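Local atomic coordinates of geranyltranstransferase (Stenotrophomonas maltophilia, PDB entry 7LBJ), a protein that probably joins isoprenoid diphosphate units into longer prenyl chains, as a magnesium-dependent member of the all-helical FPP/GGPP synthase family. Residues M197-G202 / P207-L212; V60-H65 / A285-A290; R54-L59 / L185-L190; M79-I84 / Q148-A153; A216-L221 / A271-S276. One frame throughout, in Å; residues are numbered along the deposited sequence. Where two conformers were deposited one is given.

Contact 1: M197-G202 / P207-L212; sequences MGALCG and PQLAQL
The methyl group of Ala199 meets two leucines one helical turn apart, Leu209 and Leu212, in a helical hairpin with a short connection: helix 176-201 ends, the chain turns over a few residues, and helix 206-233 runs back beside it. The two short segments lie nearly antiparallel, at 157°, with their axes 10.3 Å apart at closest approach. Leu209 has the largest share of the contact and divides the work between its branches. Its CD2 is pressed against Ala199 CB at 3.5 Å, closer than carbons usually settle, while its CD1 turns to Leu200 CD2 at 4.0 Å. The first torsion explains this reach: CG stands beside the backbone N and opposite the carbonyl carbon (chi1 -69°), and the fork then opens toward the other helix. Leu200 leaves its backbone along the flank of the contact, yet its CD2 branch swings nearer, and the two leucine side chains cross at about a right angle. Leu212 adds one methyl, with CD1 3.9 Å from Ala199 CB, so that Ala199 is touched by branches from two successive turns. Ser63 of helix 55-65 packs on both Ala199 and Leu212, whereas Leu200 also leans on Leu142 and Thr149 of helix 140-154. Gln208 through NE2 and Gln211 through OE1 both hydrogen-bond Tyr281 OH. Everything that touches between the two segments is hydrocarbon, and peptide groups bond along their own helices, as Leu212 N does to Gln208 O. Cohesion here probably rests on shape fit and partial burial of the methyls, closest where Ala199 meets the Leu209 branch.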
# COMPACT_ATOMS: atom_id res chain seq x y z
N MET A 197 -14.33 9.22 -5.44
CA MET A 197 -13.75 8.63 -6.64
C MET A 197 -14.80 8.37 -7.70
O MET A 197 -14.56 8.64 -8.89
CB MET A 197 -12.98 7.36 -6.30
CG MET A 197 -11.76 7.69 -5.41
SD MET A 197 -11.10 6.25 -4.52
CE MET A 197 -10.18 5.63 -5.87
N GLY A 198 -15.97 7.85 -7.30
CA GLY A 198 -17.04 7.68 -8.26
C GLY A 198 -17.43 8.98 -8.92
O GLY A 198 -17.65 9.04 -10.13
N ALA A 199 -17.48 10.06 -8.14
CA ALA A 199 -17.86 11.36 -8.68
C ALA A 199 -16.76 11.93 -9.55
O ALA A 199 -17.04 12.56 -10.58
CB ALA A 199 -18.21 12.33 -7.55
N LEU A 200 -15.49 11.72 -9.16
CA LEU A 200 -14.39 12.14 -10.04
C LEU A 200 -14.47 11.43 -11.38
O LEU A 200 -14.26 12.05 -12.43
CB LEU A 200 -13.04 11.86 -9.38
CG LEU A 200 -12.65 12.79 -8.25
CD1 LEU A 200 -11.39 12.25 -7.58
CD2 LEU A 200 -12.41 14.19 -8.81
N CYS A 201 -14.76 10.13 -11.37
CA CYS A 201 -14.86 9.42 -12.65
C CYS A 201 -16.06 9.93 -13.45
O CYS A 201 -16.05 9.86 -14.69
CB CYS A 201 -14.94 7.91 -12.43
SG CYS A 201 -13.43 7.17 -11.78
N GLY A 202 -17.08 10.43 -12.77
CA GLY A 202 -18.21 11.11 -13.37
C GLY A 202 -17.94 12.53 -13.79
O GLY A 202 -18.85 13.20 -14.31
N PRO A 207 -17.94 21.95 -6.32
CA PRO A 207 -19.11 22.15 -5.45
C PRO A 207 -19.92 20.89 -5.28
O PRO A 207 -20.38 20.59 -4.18
CB PRO A 207 -19.89 23.26 -6.15
CG PRO A 207 -18.86 24.01 -6.90
CD PRO A 207 -17.92 22.95 -7.41
N GLN A 208 -20.10 20.13 -6.36
CA GLN A 208 -20.81 18.87 -6.24
C GLN A 208 -19.99 17.83 -5.48
O GLN A 208 -20.55 16.99 -4.77
CB GLN A 208 -21.15 18.36 -7.62
CG GLN A 208 -22.30 17.46 -7.58
CD GLN A 208 -22.86 17.22 -8.95
OE1 GLN A 208 -22.29 17.67 -9.96
NE2 GLN A 208 -23.98 16.51 -9.01
N LEU A 209 -18.66 17.85 -5.63
CA LEU A 209 -17.84 16.96 -4.82
C LEU A 209 -18.02 17.26 -3.34
O LEU A 209 -18.11 16.35 -2.52
CB LEU A 209 -16.36 17.06 -5.22
CG LEU A 209 -16.09 16.48 -6.61
CD1 LEU A 209 -14.74 16.90 -7.10
CD2 LEU A 209 -16.16 14.96 -6.51
N ALA A 210 -18.07 18.56 -2.98
CA ALA A 210 -18.21 18.92 -1.58
C ALA A 210 -19.58 18.52 -1.04
O ALA A 210 -19.71 18.07 0.11
CB ALA A 210 -17.98 20.42 -1.41
N GLN A 211 -20.61 18.70 -1.84
CA GLN A 211 -21.95 18.28 -1.41
C GLN A 211 -22.00 16.77 -1.17
O GLN A 211 -22.52 16.30 -0.14
CB GLN A 211 -22.94 18.72 -2.49
CG GLN A 211 -24.37 18.24 -2.30
CD GLN A 211 -25.16 18.52 -3.57
OE1 GLN A 211 -24.99 17.84 -4.57
NE2 GLN A 211 -25.96 19.57 -3.56
N LEU A 212 -21.48 15.98 -2.11
CA LEU A 212 -21.47 14.53 -1.95
C LEU A 212 -20.57 14.10 -0.80
O LEU A 212 -20.83 13.08 -0.15
CB LEU A 212 -20.99 13.86 -3.24
CG LEU A 212 -21.96 14.11 -4.38
CD1 LEU A 212 -21.46 13.51 -5.67
CD2 LEU A 212 -23.37 13.55 -4.02

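Contact 2: V60-H65 / A285-A290; sequences VYASGH and ADALRA
Ala62 lies against Ala287 and Leu288 where two helices of the all-alpha isoprenoid synthase fold, 55-65 and 286-297, pack at 145° with 8.5 Å between their axes. Such a short spacing follows from the alanines: the CB atoms of Ala62 and Ala287 touch directly at 3.8 Å, and their CA atoms are the nearest pair of the two backbones. Leu288 covers the other flank of the same methyl. Its bond to CB runs along the interface rather than into it, but with CG turned away from the carbonyl carbon (chi1 -84°) the branch bends back, bringing CD2 to 3.8 Å from Ala62 CB and over the backbone N of Ser63. The Ser63 side chain itself points away and, in the conformer given, its hydroxyl bonds to Val195 O of helix 176-201. Beside this apolar patch, the first turn of helix 286-297 poses a familiar problem, since amides there have no carbonyl of a preceding turn to meet. Here a water supplies the acceptor for Leu288 and ties it to the facing helix: it accepts a hydrogen bond from Leu288 N at 3.0 Å and donates to Ala62 O at 2.9 Å.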
# COMPACT_ATOMS: atom_id res chain seq x y z
N VAL A 60 -18.99 3.69 -5.00
CA VAL A 60 -18.33 4.19 -6.21
C VAL A 60 -19.29 4.15 -7.39
O VAL A 60 -19.45 5.14 -8.12
CB VAL A 60 -17.05 3.36 -6.51
CG1 VAL A 60 -16.47 3.76 -7.87
CG2 VAL A 60 -16.00 3.56 -5.39
N TYR A 61 -19.93 3.01 -7.61
CA TYR A 61 -20.83 2.91 -8.75
C TYR A 61 -22.02 3.86 -8.61
O TYR A 61 -22.43 4.49 -9.59
CB TYR A 61 -21.33 1.48 -8.89
CG TYR A 61 -20.30 0.46 -9.36
CD1 TYR A 61 -19.66 0.60 -10.60
CD2 TYR A 61 -20.03 -0.67 -8.60
CE1 TYR A 61 -18.74 -0.37 -11.06
CE2 TYR A 61 -19.11 -1.66 -9.05
CZ TYR A 61 -18.48 -1.50 -10.27
OH TYR A 61 -17.60 -2.47 -10.70
N ALA A 62 -22.59 3.96 -7.41
CA ALA A 62 -23.79 4.77 -7.21
C ALA A 62 -23.47 6.24 -7.36
O ALA A 62 -24.28 7.02 -7.87
CB ALA A 62 -24.39 4.51 -5.82
N SER A 63 -22.28 6.65 -6.92
CA SER A 63 -21.84 8.03 -7.11
C SER A 63 -21.62 8.32 -8.58
O SER A 63 -22.06 9.35 -9.10
CB SER A 63 -20.57 8.28 -6.29
OG SER A 63 -20.16 9.64 -6.36
N GLY A 64 -20.92 7.42 -9.28
CA GLY A 64 -20.76 7.61 -10.71
C GLY A 64 -22.09 7.61 -11.42
O GLY A 64 -22.27 8.31 -12.43
N HIS A 65 -23.06 6.85 -10.89
CA HIS A 65 -24.37 6.73 -11.53
C HIS A 65 -25.10 8.07 -11.56
O HIS A 65 -25.91 8.31 -12.47
CB HIS A 65 -25.18 5.66 -10.78
CG HIS A 65 -26.50 5.35 -11.40
ND1 HIS A 65 -26.62 4.66 -12.59
CD2 HIS A 65 -27.77 5.61 -10.99
CE1 HIS A 65 -27.91 4.52 -12.88
NE2 HIS A 65 -28.62 5.09 -11.93
N ALA A 285 -30.20 9.77 -8.25
CA ALA A 285 -29.66 9.62 -6.90
C ALA A 285 -30.32 8.51 -6.10
O ALA A 285 -29.97 8.34 -4.92
CB ALA A 285 -29.78 10.94 -6.12
N ASP A 286 -31.26 7.74 -6.69
CA ASP A 286 -31.95 6.72 -5.91
C ASP A 286 -31.00 5.64 -5.40
O ASP A 286 -31.23 5.08 -4.32
CB ASP A 286 -33.08 6.08 -6.72
CG ASP A 286 -34.36 6.91 -6.69
OD1 ASP A 286 -34.44 7.86 -5.88
OD2 ASP A 286 -35.29 6.61 -7.46
N ALA A 287 -29.94 5.31 -6.15
CA ALA A 287 -28.99 4.31 -5.67
C ALA A 287 -28.25 4.82 -4.43
O ALA A 287 -28.17 4.11 -3.42
CB ALA A 287 -28.00 3.94 -6.78
N LEU A 288 -27.74 6.05 -4.48
CA LEU A 288 -27.11 6.60 -3.29
C LEU A 288 -28.10 6.68 -2.13
O LEU A 288 -27.76 6.36 -0.99
CB LEU A 288 -26.53 7.99 -3.57
CG LEU A 288 -25.15 8.08 -4.20
CD1 LEU A 288 -24.77 9.54 -4.39
CD2 LEU A 288 -24.11 7.38 -3.32
N ARG A 289 -29.34 7.08 -2.42
CA ARG A 289 -30.34 7.18 -1.36
C ARG A 289 -30.55 5.84 -0.70
O ARG A 289 -30.72 5.76 0.53
CB ARG A 289 -31.67 7.69 -1.91
CG ARG A 289 -31.72 9.19 -2.18
CD ARG A 289 -33.05 9.53 -2.89
NE ARG A 289 -33.10 10.94 -3.25
CZ ARG A 289 -33.30 11.41 -4.47
NH1 ARG A 289 -33.57 10.61 -5.49
NH2 ARG A 289 -33.24 12.72 -4.67
N ALA A 290 -30.51 4.76 -1.48
CA ALA A 290 -30.76 3.44 -0.93
C ALA A 290 -29.57 2.91 -0.14
O ALA A 290 -29.77 2.10 0.78
CB ALA A 290 -31.15 2.45 -2.04
O HOH W 1 -27.04 7.29 -7.17

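Contact 3: R54-L59 / L185-L190; sequences RMRPLL and LKTGAL
The guanidinium group of Arg56 meets the facing helix with its edge. There a water lies in its plane, and close to the same plane the methyl CG2 of Thr187 stands 4.3 Å from Arg56 NH2, while Leu190 CD2 approaches the flat group obliquely. The water links the two segments, accepting from Arg56 NH2 at 2.9 Å and donating to Thr187 O at 2.7 Å. Thr187 lies in a wider, pi-type turn of helix 176-201. The aliphatic part of the arginine rests on Leu190: Arg56 CD is 3.8 Å from Leu190 CD2, and the side chains cross at about a right angle. Arg56 is extended from CG to NE, and this straight run carries its charged end over a gap in which the nearest CA atoms, those of Arg56 and Leu190, are 8.0 Å apart. Val81 and His85 of helix 75-92 also touch it. Segment 54-59 holds the end of the GGKRxRP motif, which in relatives belongs to the isopentenyl diphosphate site, and probably does so here. The contact thus joins two chemistries, an apolar stem supported by Leu190 and a cationic end whose bond to the facing backbone passes through a water.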
# COMPACT_ATOMS: atom_id res chain seq x y z
N ARG A 54 -20.39 -5.38 -0.13
CA ARG A 54 -19.66 -4.56 -1.12
C ARG A 54 -20.07 -3.09 -1.03
O ARG A 54 -20.26 -2.41 -2.04
CB ARG A 54 -19.88 -5.09 -2.55
CG ARG A 54 -19.55 -6.56 -2.75
CD ARG A 54 -18.07 -6.87 -2.47
NE ARG A 54 -17.69 -8.18 -3.01
CZ ARG A 54 -16.57 -8.81 -2.69
NH1 ARG A 54 -15.69 -8.27 -1.84
NH2 ARG A 54 -16.32 -10.00 -3.23
N MET A 55 -20.21 -2.59 0.20
CA MET A 55 -20.71 -1.24 0.39
C MET A 55 -19.82 -0.21 -0.31
O MET A 55 -20.33 0.71 -0.96
CB MET A 55 -20.82 -0.93 1.88
CG MET A 55 -21.39 0.44 2.18
SD MET A 55 -23.16 0.57 1.85
CE MET A 55 -23.72 -1.14 1.96
N ARG A 56 -18.50 -0.38 -0.22
CA ARG A 56 -17.62 0.63 -0.82
C ARG A 56 -17.63 0.58 -2.35
O ARG A 56 -17.75 1.64 -2.98
CB ARG A 56 -16.23 0.49 -0.19
CG ARG A 56 -16.31 0.84 1.32
CD ARG A 56 -15.11 0.32 2.11
NE ARG A 56 -15.28 0.58 3.53
CZ ARG A 56 -16.07 -0.12 4.33
NH1 ARG A 56 -16.75 -1.17 3.88
NH2 ARG A 56 -16.17 0.22 5.61
N PRO A 57 -17.53 -0.57 -3.01
CA PRO A 57 -17.77 -0.58 -4.47
C PRO A 57 -19.12 0.00 -4.86
O PRO A 57 -19.22 0.76 -5.84
CB PRO A 57 -17.70 -2.07 -4.82
CG PRO A 57 -16.84 -2.66 -3.79
CD PRO A 57 -17.10 -1.89 -2.52
N LEU A 58 -20.18 -0.33 -4.11
CA LEU A 58 -21.51 0.19 -4.43
C LEU A 58 -21.53 1.71 -4.36
O LEU A 58 -22.16 2.37 -5.19
CB LEU A 58 -22.55 -0.41 -3.49
CG LEU A 58 -22.91 -1.87 -3.71
CD1 LEU A 58 -23.93 -2.31 -2.69
CD2 LEU A 58 -23.45 -2.05 -5.12
N LEU A 59 -20.84 2.28 -3.38
CA LEU A 59 -20.78 3.73 -3.30
C LEU A 59 -20.08 4.33 -4.52
O LEU A 59 -20.49 5.38 -5.03
CB LEU A 59 -20.08 4.16 -2.02
CG LEU A 59 -20.89 3.99 -0.73
CD1 LEU A 59 -19.94 4.00 0.47
CD2 LEU A 59 -21.95 5.11 -0.58
N LEU A 185 -11.67 8.56 10.98
CA LEU A 185 -10.46 8.09 10.30
C LEU A 185 -10.55 6.61 9.96
O LEU A 185 -10.22 6.20 8.84
CB LEU A 185 -9.22 8.33 11.16
CG LEU A 185 -8.56 9.71 11.09
CD1 LEU A 185 -9.40 10.69 11.85
CD2 LEU A 185 -7.14 9.67 11.66
N LYS A 186 -10.98 5.80 10.93
CA LYS A 186 -10.89 4.35 10.78
C LYS A 186 -11.80 3.83 9.68
O LYS A 186 -11.40 2.94 8.92
CB LYS A 186 -11.22 3.66 12.09
CG LYS A 186 -11.08 2.14 12.00
CD LYS A 186 -11.17 1.44 13.35
CE LYS A 186 -11.33 -0.08 13.16
NZ LYS A 186 -10.90 -0.83 14.35
N THR A 187 -13.02 4.34 9.57
CA THR A 187 -13.91 3.93 8.49
C THR A 187 -14.48 5.07 7.68
O THR A 187 -14.85 4.84 6.51
CB THR A 187 -15.07 3.07 9.01
OG1 THR A 187 -15.68 3.66 10.15
CG2 THR A 187 -14.59 1.63 9.34
N GLY A 188 -14.59 6.27 8.24
CA GLY A 188 -15.23 7.36 7.51
C GLY A 188 -14.44 7.79 6.29
O GLY A 188 -15.02 8.07 5.23
N ALA A 189 -13.11 7.83 6.41
CA ALA A 189 -12.30 8.38 5.33
C ALA A 189 -12.41 7.54 4.06
O ALA A 189 -12.53 8.09 2.96
CB ALA A 189 -10.83 8.48 5.78
N LEU A 190 -12.35 6.22 4.18
CA LEU A 190 -12.42 5.38 2.98
C LEU A 190 -13.82 5.39 2.38
O LEU A 190 -13.97 5.28 1.15
CB LEU A 190 -11.99 3.96 3.29
CG LEU A 190 -11.97 2.94 2.15
CD1 LEU A 190 -10.94 3.37 1.09
CD2 LEU A 190 -11.61 1.58 2.75
O HOH W 2 -14.27 2.39 5.55

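Contact 4: M79-I84 / Q148-A153; sequences MSVELI and QTLAHA
Leu150 supplies one whole side of this contact between helices 140-154 and 75-92 of the isoprenoid synthase bundle, pushing its forked end among Ser80, Val81 and Ile84. The apolar contacts belong mainly to one branch. Leu150 CD1 is 3.9 Å from Ile84 CG1 and 4.0 Å from Val81 CG1, residues on successive turns; the side chains of Ile84 and Leu150 lie alongside, pointing opposite ways. Placing CG anti to the backbone N (chi1 -173°) directs the leucine fork straight across the gap. The second kind of contact is between carbon and a hydroxyl: Leu150 CD2 sits 3.7 Å from Ser80 OG. That oxygen bonds to Ala77 O one turn back while the leucine methyl packs beside it. With 11.3 Å between axes inclined by only 16°, the helices run almost parallel, and a long side chain is what spans them. Around this pair, Leu133 of helix 115-134 packs on both Ser80 and Leu150, and Met197 of helix 176-201 closes on Ser80. Helix 140-154 turns its other flank to the second subunit, where Ala151 meets Gly131 of that neighbouring chain.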
# COMPACT_ATOMS: atom_id res chain seq x y z
N MET A 79 -12.99 -1.47 -7.44
CA MET A 79 -12.14 -2.52 -6.89
C MET A 79 -11.15 -1.96 -5.87
O MET A 79 -10.89 -2.59 -4.83
CB MET A 79 -11.38 -3.23 -8.01
CG MET A 79 -12.25 -4.16 -8.83
SD MET A 79 -11.24 -5.18 -9.95
CE MET A 79 -10.90 -3.97 -11.21
N SER A 80 -10.58 -0.79 -6.14
CA SER A 80 -9.52 -0.30 -5.26
C SER A 80 -10.04 -0.09 -3.84
O SER A 80 -9.34 -0.40 -2.86
CB SER A 80 -8.90 0.99 -5.81
OG SER A 80 -9.75 2.11 -5.59
N VAL A 81 -11.28 0.39 -3.68
CA VAL A 81 -11.71 0.66 -2.32
C VAL A 81 -12.04 -0.63 -1.60
O VAL A 81 -11.87 -0.71 -0.37
CB VAL A 81 -12.89 1.67 -2.26
CG1 VAL A 81 -12.44 3.03 -2.78
CG2 VAL A 81 -14.10 1.15 -3.06
N GLU A 82 -12.52 -1.65 -2.33
CA GLU A 82 -12.79 -2.94 -1.69
C GLU A 82 -11.50 -3.65 -1.32
O GLU A 82 -11.45 -4.33 -0.28
CB GLU A 82 -13.65 -3.83 -2.61
CG GLU A 82 -14.20 -5.11 -1.97
CD GLU A 82 -15.23 -4.85 -0.87
OE1 GLU A 82 -15.53 -3.68 -0.58
OE2 GLU A 82 -15.75 -5.83 -0.29
N LEU A 83 -10.44 -3.48 -2.13
CA LEU A 83 -9.14 -4.07 -1.81
C LEU A 83 -8.50 -3.41 -0.59
O LEU A 83 -7.89 -4.09 0.25
CB LEU A 83 -8.19 -3.99 -3.02
CG LEU A 83 -8.66 -4.91 -4.15
CD1 LEU A 83 -7.94 -4.59 -5.45
CD2 LEU A 83 -8.48 -6.39 -3.79
N ILE A 84 -8.62 -2.08 -0.46
CA ILE A 84 -8.12 -1.45 0.76
C ILE A 84 -8.90 -1.96 1.96
O ILE A 84 -8.32 -2.33 2.99
CB ILE A 84 -8.17 0.08 0.64
CG1 ILE A 84 -7.18 0.56 -0.44
CG2 ILE A 84 -7.85 0.75 1.99
CD1 ILE A 84 -5.72 0.15 -0.16
N GLN A 148 -4.48 9.94 -5.43
CA GLN A 148 -4.32 10.85 -4.30
C GLN A 148 -5.44 10.65 -3.29
O GLN A 148 -5.20 10.65 -2.07
CB GLN A 148 -4.33 12.30 -4.79
CG GLN A 148 -3.17 12.70 -5.69
CD GLN A 148 -3.37 14.09 -6.26
OE1 GLN A 148 -4.42 14.39 -6.84
NE2 GLN A 148 -2.39 14.95 -6.09
N THR A 149 -6.67 10.53 -3.79
CA THR A 149 -7.81 10.37 -2.89
C THR A 149 -7.66 9.11 -2.05
O THR A 149 -7.84 9.13 -0.82
CB THR A 149 -9.12 10.32 -3.71
OG1 THR A 149 -9.32 11.60 -4.33
CG2 THR A 149 -10.34 10.00 -2.83
N LEU A 150 -7.33 7.99 -2.70
CA LEU A 150 -7.27 6.71 -1.99
C LEU A 150 -6.12 6.69 -1.00
O LEU A 150 -6.27 6.18 0.12
CB LEU A 150 -7.13 5.56 -3.00
CG LEU A 150 -7.24 4.17 -2.36
CD1 LEU A 150 -8.66 3.95 -1.80
CD2 LEU A 150 -6.92 3.12 -3.44
N ALA A 151 -4.96 7.23 -1.39
CA ALA A 151 -3.82 7.25 -0.47
C ALA A 151 -4.12 8.09 0.76
O ALA A 151 -3.83 7.69 1.89
CB ALA A 151 -2.57 7.78 -1.17
N HIS A 152 -4.69 9.28 0.55
CA HIS A 152 -4.99 10.14 1.70
C HIS A 152 -5.96 9.47 2.65
O HIS A 152 -5.81 9.57 3.88
CB HIS A 152 -5.56 11.49 1.25
CG HIS A 152 -5.82 12.43 2.40
ND1 HIS A 152 -7.09 12.78 2.80
CD2 HIS A 152 -4.98 13.07 3.24
CE1 HIS A 152 -7.02 13.59 3.83
NE2 HIS A 152 -5.74 13.79 4.12
N ALA A 153 -6.96 8.78 2.11
CA ALA A 153 -7.98 8.16 2.94
C ALA A 153 -7.53 6.86 3.59
O ALA A 153 -8.15 6.43 4.57
CB ALA A 153 -9.23 7.91 2.09

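Contact 5: A216-L221 / A271-S276; sequences ADALGL and AARMQS
Met274 lays its thioether across the start of the Leu219 side chain, the two chains crossing at about a right angle. The sulfur is the point of pressure: Met274 SD comes to 3.4 Å from Leu219 CA and 3.5 Å from Leu219 CB, so it is closest to the root of the leucine, with CG and CD1 a little farther. A bend at the last torsion (chi3 -67°) ends an otherwise stretched methionine. Nearer its own backbone the same side chain meets Ala218, whose CB is 3.8 Å from Met274 CG. Ala218 points at the other helix and is touched by two neighbouring residues, for Arg273 passes along its other flank. The stem atom CD and the terminal nitrogen NH1 of Arg273 both lie 4.1 Å from Ala218 CB, while NH2 forms a salt bridge with Glu269 one turn back. Ser276 OG donates to Arg273 O at 2.7 Å, a bond inside the helix. Helices 206-233 and 260-277 form an antiparallel pair of the all-alpha isoprenoid synthase bundle, here 154° apart in direction. Met274 fills the angle between them and helix 286-297, touching Ala292 and Val296 there, whereas Leu219 reaches Ile191 and Ala216 reaches Val195, both on helix 176-201.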
# COMPACT_ATOMS: atom_id res chain seq x y z
N ALA A 216 -21.46 11.66 2.24
CA ALA A 216 -20.65 10.47 2.54
C ALA A 216 -20.10 10.53 3.96
O ALA A 216 -19.91 9.48 4.60
CB ALA A 216 -19.50 10.35 1.52
N ASP A 217 -19.79 11.73 4.44
CA ASP A 217 -19.35 11.90 5.82
C ASP A 217 -20.42 11.41 6.78
O ASP A 217 -20.15 10.61 7.69
CB ASP A 217 -19.03 13.38 6.05
CG ASP A 217 -18.26 13.63 7.34
OD1 ASP A 217 -17.60 12.71 7.86
OD2 ASP A 217 -18.31 14.78 7.84
N ALA A 218 -21.66 11.86 6.58
CA ALA A 218 -22.76 11.40 7.44
C ALA A 218 -22.98 9.90 7.31
O ALA A 218 -23.25 9.22 8.32
CB ALA A 218 -24.05 12.16 7.11
N LEU A 219 -22.87 9.35 6.09
CA LEU A 219 -23.11 7.92 5.91
C LEU A 219 -22.11 7.06 6.68
O LEU A 219 -22.48 6.04 7.28
CB LEU A 219 -23.08 7.55 4.41
CG LEU A 219 -23.54 6.14 4.05
CD1 LEU A 219 -24.24 6.18 2.71
CD2 LEU A 219 -22.36 5.20 3.98
N GLY A 220 -20.83 7.44 6.65
CA GLY A 220 -19.83 6.65 7.33
C GLY A 220 -20.06 6.59 8.82
O GLY A 220 -19.89 5.54 9.45
N LEU A 221 -20.47 7.72 9.41
CA LEU A 221 -20.82 7.70 10.84
C LEU A 221 -22.10 6.92 11.08
O LEU A 221 -22.17 6.10 12.00
CB LEU A 221 -20.95 9.13 11.37
CG LEU A 221 -21.28 9.26 12.87
CD1 LEU A 221 -20.25 8.52 13.71
CD2 LEU A 221 -21.38 10.75 13.34
N ALA A 271 -29.82 9.81 9.33
CA ALA A 271 -30.68 9.36 8.24
C ALA A 271 -31.38 10.53 7.56
O ALA A 271 -31.37 10.64 6.32
CB ALA A 271 -31.71 8.35 8.77
N ALA A 272 -32.02 11.39 8.35
CA ALA A 272 -32.69 12.55 7.76
C ALA A 272 -31.69 13.46 7.06
O ALA A 272 -31.96 13.98 5.98
CB ALA A 272 -33.45 13.31 8.84
N ARG A 273 -30.51 13.65 7.66
CA ARG A 273 -29.51 14.53 7.07
C ARG A 273 -29.09 14.03 5.70
O ARG A 273 -29.03 14.79 4.73
CB ARG A 273 -28.30 14.64 7.99
CG ARG A 273 -27.39 15.80 7.62
CD ARG A 273 -25.99 15.56 8.15
NE ARG A 273 -25.98 15.48 9.61
CZ ARG A 273 -24.89 15.32 10.34
NH1 ARG A 273 -23.68 15.27 9.78
NH2 ARG A 273 -25.00 15.21 11.66
N MET A 274 -28.82 12.73 5.58
CA MET A 274 -28.40 12.17 4.30
C MET A 274 -29.45 12.41 3.23
O MET A 274 -29.13 12.86 2.12
CB MET A 274 -28.09 10.68 4.44
CG MET A 274 -26.77 10.43 5.16
SD MET A 274 -26.31 8.69 5.20
CE MET A 274 -27.63 8.04 6.26
N GLN A 275 -30.73 12.15 3.54
CA GLN A 275 -31.77 12.34 2.53
C GLN A 275 -31.91 13.82 2.15
O GLN A 275 -32.09 14.13 0.97
CB GLN A 275 -33.09 11.76 3.02
CG GLN A 275 -33.03 10.22 3.23
CD GLN A 275 -32.61 9.40 1.99
OE1 GLN A 275 -33.03 9.69 0.86
NE2 GLN A 275 -31.80 8.36 2.21
N SER A 276 -31.79 14.74 3.12
CA SER A 276 -31.91 16.17 2.80
C SER A 276 -30.81 16.65 1.86
O SER A 276 -31.04 17.59 1.07
CB SER A 276 -31.86 17.00 4.09
OG SER A 276 -30.51 17.08 4.55

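Overall arrangement
Contact 3 lies about 2 Å from the centre of the chain, and the centres of the others are 9 to 15 Å from it within one helical bundle. Contacts 2 and 3 share helix 55-65, contacts 1 and 3 helix 176-201, and contacts 1 and 5 helix 206-233. Along the chain, contact 3 encloses contact 4 and closes before contact 1 and then contact 5 open; contact 2 alternates with contact 3 and spans the other three, bringing the last helix back to an early one. Contacts 3 and 4 meet through the salt bridge of Arg54 with Glu82, while contacts 4 and 5 have centres 21 Å apart. Long-range contacts thereby join sequence-distant helices, as in other prenyl synthases.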